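Glutamate racemase (Bacillus anthracis, PDB 2DWU) is a two-domain enzyme of the Asp/Glu/hydantoin racemase family that holds D-glutamic acid in a buried pocket between two parallel beta-sheets. Local coordinates at residues V75-T79 and L186-H190; N78-A82 and T124-Y130. All coordinates share one frame; numbering follows the deposited sequence. Where two conformers were deposited one is given.

How the contacts relate
Both contacts use the start of helix 78-91, share the ligand-binding Asn78 and Thr79, and join the half built on the six-stranded parallel sheet to the four-stranded half. Contact 1 is the deeper, centred about 3 Å from the centre of the chain, with every touching residue buried. Contact 2 lies about 11 Å from that centre, with partly exposed Ala82, Ser127 and Met129 at its outer end. The chemistry follows the position: 75-79 and 186-190 supply N-H groups and two hydroxyls to D-glutamic acid, whereas 124-130 adds mainly packing, plus one weak bond from Tyr130 OH to Asn78 OD1, behind the two shared residues. Tyr130 OH, 3.4 Å from Gly187 CA, brings the contacts together.

Contact 1: V75-T79 and L186-H190; sequences VACNT and LGCTH. With DGL (D-glutamic acid), chain H.
Asn78 packs against Gly187 where the start of helix 78-91, which follows strand 70-75 of the six-stranded parallel sheet, faces the loop leaving strand 183-187 of the four-stranded one. This is the tight side: Asn78 CB lies 3.1 Å from Gly187 O, and Asn78 ND2 is 3.2 Å from Cys188 CA. A second close point is Thr189 CG2, 3.0 Å from Ala76 O. Asn78 ND2 and Thr189 N are both donors and do not bond each other; instead they converge on DGL OXT. With its CG beside the backbone N (chi1 -62°), Asn78 delivers both amide and main-chain N-H to that oxygen. Asn78 ND2 donates to DGL OXT at 3.2 Å along a fairly straight line (165°). Thr189 N adds a third bond to DGL OXT, 2.9 Å long and straighter still at 170°. Three N-H groups thus grip one carboxylate oxygen, close to the helix N-terminus, whose dipole would probably favour the anion. Asn78 OD1 is satisfied elsewhere, by Ser211 OG.

The looser side is spanned by the ligand rather than by direct protein contact. Here the N-cap residue Cys77 and Cys188 have CB pointing away from the opposite segment, and their sulfurs border the ligand, Cys188 SG lying 3.6 Å from DGL CB. His190 ND1 shares a hydrogen bond with Thr189 OG1, and that hydroxyl oxygen accepts a 2.8 Å bond from DGL N.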
ATOM      1  N   VAL B  75      -3.240  11.884 -10.922  1.00  6.79           N
ATOM      2  CA  VAL B  75      -2.371  13.032 -11.208  1.00  6.65           C
ATOM      3  C   VAL B  75      -1.002  12.403 -11.015  1.00  7.15           C
ATOM      4  O   VAL B  75      -0.504  12.242  -9.912  1.00  8.02           O
ATOM      5  CB  VAL B  75      -2.590  14.186 -10.197  1.00  8.23           C
ATOM      6  CG1 VAL B  75      -1.643  15.367 -10.536  1.00  8.25           C
ATOM      7  CG2 VAL B  75      -4.009  14.655 -10.298  1.00  9.65           C
ATOM      8  N   ALA B  76      -0.422  12.001 -12.130  1.00  6.90           N
ATOM      9  CA  ALA B  76       0.858  11.316 -12.108  1.00  6.62           C
ATOM     10  C   ALA B  76       2.059  12.215 -11.823  1.00  7.62           C
ATOM     11  O   ALA B  76       3.130  11.735 -11.399  1.00  9.26           O
ATOM     12  CB  ALA B  76       1.054  10.592 -13.453  1.00  7.62           C
ATOM     13  N   CYS B  77       1.887  13.501 -12.083  1.00  8.00           N
ATOM     14  CA  CYS B  77       2.947  14.497 -11.906  1.00  7.13           C
ATOM     15  C   CYS B  77       2.971  15.006 -10.464  1.00  6.34           C
ATOM     16  O   CYS B  77       1.963  15.502  -9.986  1.00  8.05           O
ATOM     17  CB  CYS B  77       2.662  15.659 -12.862  1.00  7.90           C
ATOM     18  SG  CYS B  77       3.826  17.020 -12.774  1.00  8.88           S
ATOM     19  N   ASN B  78       4.120  14.875  -9.788  1.00  6.77           N
ATOM     20  CA  ASN B  78       4.214  15.336  -8.406  1.00  6.75           C
ATOM     21  C   ASN B  78       4.045  16.851  -8.323  1.00  7.73           C
ATOM     22  O   ASN B  78       3.448  17.344  -7.364  1.00  7.23           O
ATOM     23  CB  ASN B  78       5.569  14.920  -7.786  1.00  7.28           C
ATOM     24  CG  ASN B  78       5.740  13.401  -7.734  1.00  5.82           C
ATOM     25  OD1 ASN B  78       5.652  12.751  -6.643  1.00  9.07           O
ATOM     26  ND2 ASN B  78       6.009  12.819  -8.867  1.00  5.08           N
ATOM     27  N   THR B  79       4.574  17.587  -9.311  1.00  7.44           N
ATOM     28  CA  THR B  79       4.456  19.055  -9.334  1.00  7.78           C
ATOM     29  C   THR B  79       2.993  19.475  -9.490  1.00  7.89           C
ATOM     30  O   THR B  79       2.497  20.374  -8.790  1.00  8.72           O
ATOM     31  CB  THR B  79       5.283  19.642 -10.506  1.00  7.07           C
ATOM     32  OG1 THR B  79       6.653  19.236 -10.352  1.00  7.53           O
ATOM     33  CG2 THR B  79       5.199  21.169 -10.523  1.00  7.10           C
ATOM     34  N   LEU B 186      11.060   9.319  -3.760  1.00  6.09           N
ATOM     35  CA  LEU B 186      11.381   9.893  -5.070  1.00  5.87           C
ATOM     36  C   LEU B 186      10.137  10.687  -5.500  1.00  8.58           C
ATOM     37  O   LEU B 186       9.243  10.156  -6.186  1.00  9.16           O
ATOM     38  CB  LEU B 186      11.665   8.774  -6.074  1.00  8.10           C
ATOM     39  CG  LEU B 186      12.793   7.825  -5.721  1.00  7.21           C
ATOM     40  CD1 LEU B 186      13.030   6.836  -6.893  1.00  8.61           C
ATOM     41  CD2 LEU B 186      14.081   8.626  -5.449  1.00  9.97           C
ATOM     42  N   GLY B 187      10.099  11.955  -5.089  1.00  7.22           N
ATOM     43  CA  GLY B 187       8.967  12.828  -5.344  1.00  6.88           C
ATOM     44  C   GLY B 187       8.897  13.513  -6.698  1.00  5.76           C
ATOM     45  O   GLY B 187       8.517  14.678  -6.785  1.00  8.05           O
ATOM     46  N   CYS B 188       9.212  12.754  -7.735  1.00  5.66           N
ATOM     47  CA  CYS B 188       9.197  13.263  -9.103  1.00  6.49           C
ATOM     48  C   CYS B 188       9.051  12.048 -10.026  1.00  6.36           C
ATOM     49  O   CYS B 188       9.645  10.998  -9.777  1.00  6.90           O
ATOM     50  CB  CYS B 188      10.511  13.983  -9.405  1.00  6.39           C
ATOM     51  SG  CYS B 188      10.649  14.593 -11.121  1.00 10.24           S
ATOM     52  N   THR B 189       8.276  12.223 -11.098  1.00  5.61           N
ATOM     53  CA  THR B 189       8.019  11.162 -12.063  1.00  7.24           C
ATOM     54  C   THR B 189       9.276  10.568 -12.676  1.00  7.18           C
ATOM     55  O   THR B 189       9.299   9.394 -13.023  1.00  8.96           O
ATOM     56  CB  THR B 189       7.196  11.681 -13.277  1.00  7.22           C
ATOM     57  OG1 THR B 189       7.792  12.884 -13.776  1.00  7.97           O
ATOM     58  CG2 THR B 189       5.742  11.946 -12.892  1.00  7.77           C
ATOM     59  N   HIS B 190      10.315  11.386 -12.835  1.00  7.81           N
ATOM     60  CA  HIS B 190      11.495  10.905 -13.529  1.00  8.48           C
ATOM     61  C   HIS B 190      12.504  10.164 -12.691  1.00  9.15           C
ATOM     62  O   HIS B 190      13.333   9.423 -13.230  1.00 10.01           O
ATOM     63  CB  HIS B 190      12.243  12.085 -14.164  1.00  9.12           C
ATOM     64  CG  HIS B 190      11.492  12.793 -15.248  1.00  9.60           C
ATOM     65  ND1 HIS B 190      10.214  13.286 -15.086  1.00  9.82           N
ATOM     66  CD2 HIS B 190      11.885  13.176 -16.486  1.00 10.90           C
ATOM     67  CE1 HIS B 190       9.856  13.951 -16.173  1.00 10.73           C
ATOM     68  NE2 HIS B 190      10.855  13.897 -17.037  1.00 12.30           N
TER
HETATM   69  N   DGL H 278       6.471  15.347 -13.937  1.00  7.89           N
HETATM   70  CA  DGL H 278       7.197  16.342 -13.085  1.00  9.36           C
HETATM   71  C   DGL H 278       7.107  15.950 -11.652  1.00  8.43           C
HETATM   72  O   DGL H 278       7.346  16.738 -10.745  1.00  9.04           O
HETATM   73  CB  DGL H 278       8.678  16.425 -13.515  1.00  9.81           C
HETATM   74  CG  DGL H 278       8.744  17.281 -14.803  1.00 11.02           C
HETATM   75  CD  DGL H 278       8.289  18.677 -14.679  1.00 11.78           C
HETATM   76  OE1 DGL H 278       8.912  19.549 -14.072  1.00  9.88           O
HETATM   77  OE2 DGL H 278       7.140  18.955 -15.251  1.00 11.62           O
HETATM   78  OXT DGL H 278       6.750  14.722 -11.394  1.00  8.28           O

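Contact 2: N78-A82 and T124-Y130; sequences NTAAA and TIQSNMY. With DGL (D-glutamic acid), chain H.
Tyr130 reaches Asn78 through its hydroxyl, with the phenol and amide planes 23° apart, and Asn78 OD1 lies at the ring edge, near its plane. The 2.9 Å bond from Tyr130 OH to Asn78 OD1 is weak, and its proton has another acceptor within range. In the plane of the same ring, also at its edge, is the methyl CG2 of Thr124.

The rest is helix-on-helix packing: the first turn of helix 78-91 lies against helix 122-127 and the start of helix 129-137, across the boundary between the two halves of the fold. The backbones come nearest at Thr79 and Thr124, whose CA atoms are 4.8 Å apart and whose side chains meet obliquely. Thr124 OG1 approaches the backbone of Thr79, 3.2 Å from Thr79 CA. Thr79 places OG1 beside its own backbone N (chi1 -58°), which lets hydroxyl and N-H both reach DGL O, Thr79 OG1 at 2.6 Å. Thr121 OG1 bonds Thr79 OG1 as well and accepts from Thr124 N.

Further out, Ala82 directs its methyl at Ser127, with Ala82 CB 3.4 Å from Ser127 OG. Ser127 OG donates to Thr124 O at 2.7 Å. The bond from Met129 N to Ser127 OG, 3.0 Å, makes an ST turn at the junction of the two helices.

Ala82 presents only a methyl, so its contact with Ser127 OG is van der Waals, while the hydroxyl bonds within 124-130. Direct polar chemistry gathers at the pocket end, where Tyr130 probably acts, through a weak bond, as a second-shell partner of the ligand-binding Asn78 amide.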
ATOM      1  N   ASN B  78       4.120  14.875  -9.788  1.00  6.77           N
ATOM      2  CA  ASN B  78       4.214  15.336  -8.406  1.00  6.75           C
ATOM      3  C   ASN B  78       4.045  16.851  -8.323  1.00  7.73           C
ATOM      4  O   ASN B  78       3.448  17.344  -7.364  1.00  7.23           O
ATOM      5  CB  ASN B  78       5.569  14.920  -7.786  1.00  7.28           C
ATOM      6  CG  ASN B  78       5.740  13.401  -7.734  1.00  5.82           C
ATOM      7  OD1 ASN B  78       5.652  12.751  -6.643  1.00  9.07           O
ATOM      8  ND2 ASN B  78       6.009  12.819  -8.867  1.00  5.08           N
ATOM      9  N   THR B  79       4.574  17.587  -9.311  1.00  7.44           N
ATOM     10  CA  THR B  79       4.456  19.055  -9.334  1.00  7.78           C
ATOM     11  C   THR B  79       2.993  19.475  -9.490  1.00  7.89           C
ATOM     12  O   THR B  79       2.497  20.374  -8.790  1.00  8.72           O
ATOM     13  CB  THR B  79       5.283  19.642 -10.506  1.00  7.07           C
ATOM     14  OG1 THR B  79       6.653  19.236 -10.352  1.00  7.53           O
ATOM     15  CG2 THR B  79       5.199  21.169 -10.523  1.00  7.10           C
ATOM     16  N   ALA B  80       2.303  18.782 -10.396  1.00  8.01           N
ATOM     17  CA  ALA B  80       0.901  19.055 -10.657  1.00  8.84           C
ATOM     18  C   ALA B  80       0.075  18.686  -9.428  1.00  8.50           C
ATOM     19  O   ALA B  80      -0.851  19.425  -9.040  1.00  9.59           O
ATOM     20  CB  ALA B  80       0.444  18.246 -11.897  1.00  8.55           C
ATOM     21  N   ALA B  81       0.410  17.566  -8.781  1.00  7.95           N
ATOM     22  CA  ALA B  81      -0.344  17.172  -7.598  1.00  8.27           C
ATOM     23  C   ALA B  81      -0.174  18.187  -6.471  1.00  9.41           C
ATOM     24  O   ALA B  81      -1.140  18.543  -5.788  1.00 10.75           O
ATOM     25  CB  ALA B  81       0.058  15.784  -7.120  1.00  8.92           C
ATOM     26  N   ALA B  82       1.059  18.658  -6.283  1.00  9.37           N
ATOM     27  CA  ALA B  82       1.319  19.628  -5.228  1.00 11.33           C
ATOM     28  C   ALA B  82       0.509  20.891  -5.450  1.00 12.14           C
ATOM     29  O   ALA B  82      -0.020  21.485  -4.500  1.00 14.55           O
ATOM     30  CB  ALA B  82       2.826  19.963  -5.191  1.00 10.93           C
ATOM     31  N   THR B 124       7.282  21.233  -6.263  1.00  8.36           N
ATOM     32  CA  THR B 124       6.852  20.193  -5.330  1.00  7.45           C
ATOM     33  C   THR B 124       7.362  20.453  -3.932  1.00  8.59           C
ATOM     34  O   THR B 124       6.598  20.396  -2.962  1.00  9.64           O
ATOM     35  CB  THR B 124       7.331  18.827  -5.800  1.00  7.57           C
ATOM     36  OG1 THR B 124       6.701  18.534  -7.048  1.00  7.94           O
ATOM     37  CG2 THR B 124       6.985  17.739  -4.780  1.00  8.60           C
ATOM     38  N   ILE B 125       8.643  20.778  -3.829  1.00  8.99           N
ATOM     39  CA  ILE B 125       9.219  21.017  -2.515  1.00  9.88           C
ATOM     40  C   ILE B 125       8.703  22.305  -1.868  1.00 11.66           C
ATOM     41  O   ILE B 125       8.378  22.317  -0.671  1.00 11.11           O
ATOM     42  CB  ILE B 125      10.750  21.005  -2.599  1.00  9.82           C
ATOM     43  CG1 ILE B 125      11.220  19.650  -3.138  1.00  8.73           C
ATOM     44  CG2 ILE B 125      11.346  21.261  -1.211  1.00 10.67           C
ATOM     45  CD1 ILE B 125      10.728  18.415  -2.275  1.00 10.07           C
ATOM     46  N   GLN B 126       8.593  23.386  -2.640  1.00 10.76           N
ATOM     47  CA  GLN B 126       8.104  24.633  -2.059  1.00 13.62           C
ATOM     48  C   GLN B 126       6.669  24.572  -1.553  1.00 12.76           C
ATOM     49  O   GLN B 126       6.293  25.339  -0.664  1.00 14.96           O
ATOM     50  CB  GLN B 126       8.288  25.780  -3.056  1.00 16.64           C
ATOM     51  CG  GLN B 126       9.766  26.080  -3.307  1.00 24.08           C
ATOM     52  CD  GLN B 126      10.517  26.473  -2.037  1.00 28.83           C
ATOM     53  OE1 GLN B 126      11.211  25.651  -1.418  1.00 31.63           O
ATOM     54  NE2 GLN B 126      10.369  27.733  -1.632  1.00 32.22           N
ATOM     55  N   SER B 127       5.864  23.651  -2.082  1.00 11.17           N
ATOM     56  CA  SER B 127       4.468  23.512  -1.646  1.00 11.11           C
ATOM     57  C   SER B 127       4.396  22.955  -0.222  1.00 10.77           C
ATOM     58  O   SER B 127       3.400  23.150   0.463  1.00 12.28           O
ATOM     59  CB  SER B 127       3.729  22.536  -2.563  1.00 10.35           C
ATOM     60  OG  SER B 127       4.077  21.195  -2.265  1.00 10.74           O
ATOM     61  N   ASN B 128       5.468  22.265   0.169  1.00 11.16           N
ATOM     62  CA  ASN B 128       5.610  21.577   1.444  1.00 11.19           C
ATOM     63  C   ASN B 128       4.538  20.506   1.629  1.00 10.37           C
ATOM     64  O   ASN B 128       4.236  20.103   2.749  1.00 11.48           O
ATOM     65  CB  ASN B 128       5.580  22.548   2.631  1.00 13.64           C
ATOM     66  CG  ASN B 128       6.370  22.001   3.818  1.00 14.67           C
ATOM     67  OD1 ASN B 128       7.439  21.394   3.640  1.00 16.73           O
ATOM     68  ND2 ASN B 128       5.858  22.217   5.023  1.00 17.35           N
ATOM     69  N   MET B 129       3.958  20.030   0.527  0.50  9.97           N
ATOM     70  CA  MET B 129       2.900  19.028   0.645  0.50  9.69           C
ATOM     71  C   MET B 129       3.375  17.712   1.251  0.50  9.52           C
ATOM     72  O   MET B 129       2.607  17.039   1.946  0.50  9.03           O
ATOM     73  CB  MET B 129       2.227  18.758  -0.713  0.50 10.20           C
ATOM     74  CG  MET B 129       1.088  17.745  -0.606  0.50 10.14           C
ATOM     75  SD  MET B 129       0.073  17.578  -2.085  0.50 12.92           S
ATOM     76  CE  MET B 129      -0.609  19.176  -2.089  0.50 11.45           C
ATOM     77  N   TYR B 130       4.623  17.324   0.990  1.00  8.43           N
ATOM     78  CA  TYR B 130       5.118  16.083   1.565  1.00  9.15           C
ATOM     79  C   TYR B 130       5.182  16.161   3.074  1.00  9.13           C
ATOM     80  O   TYR B 130       4.699  15.257   3.744  1.00  9.79           O
ATOM     81  CB  TYR B 130       6.478  15.701   0.989  1.00  7.11           C
ATOM     82  CG  TYR B 130       6.340  14.879  -0.274  1.00  7.68           C
ATOM     83  CD1 TYR B 130       5.983  13.539  -0.204  1.00  6.43           C
ATOM     84  CD2 TYR B 130       6.548  15.456  -1.530  1.00  7.81           C
ATOM     85  CE1 TYR B 130       5.835  12.766  -1.387  1.00  7.50           C
ATOM     86  CE2 TYR B 130       6.405  14.710  -2.689  1.00  7.76           C
ATOM     87  CZ  TYR B 130       6.053  13.385  -2.620  1.00  7.90           C
ATOM     88  OH  TYR B 130       5.909  12.687  -3.804  1.00  6.67           O
TER
HETATM   89  N   DGL H 278       6.471  15.347 -13.937  1.00  7.89           N
HETATM   90  CA  DGL H 278       7.197  16.342 -13.085  1.00  9.36           C
HETATM   91  C   DGL H 278       7.107  15.950 -11.652  1.00  8.43           C
HETATM   92  O   DGL H 278       7.346  16.738 -10.745  1.00  9.04           O
HETATM   93  CB  DGL H 278       8.678  16.425 -13.515  1.00  9.81           C
HETATM   94  CG  DGL H 278       8.744  17.281 -14.803  1.00 11.02           C
HETATM   95  CD  DGL H 278       8.289  18.677 -14.679  1.00 11.78           C
HETATM   96  OE1 DGL H 278       8.912  19.549 -14.072  1.00  9.88           O
HETATM   97  OE2 DGL H 278       7.140  18.955 -15.251  1.00 11.62           O
HETATM   98  OXT DGL H 278       6.750  14.722 -11.394  1.00  8.28           O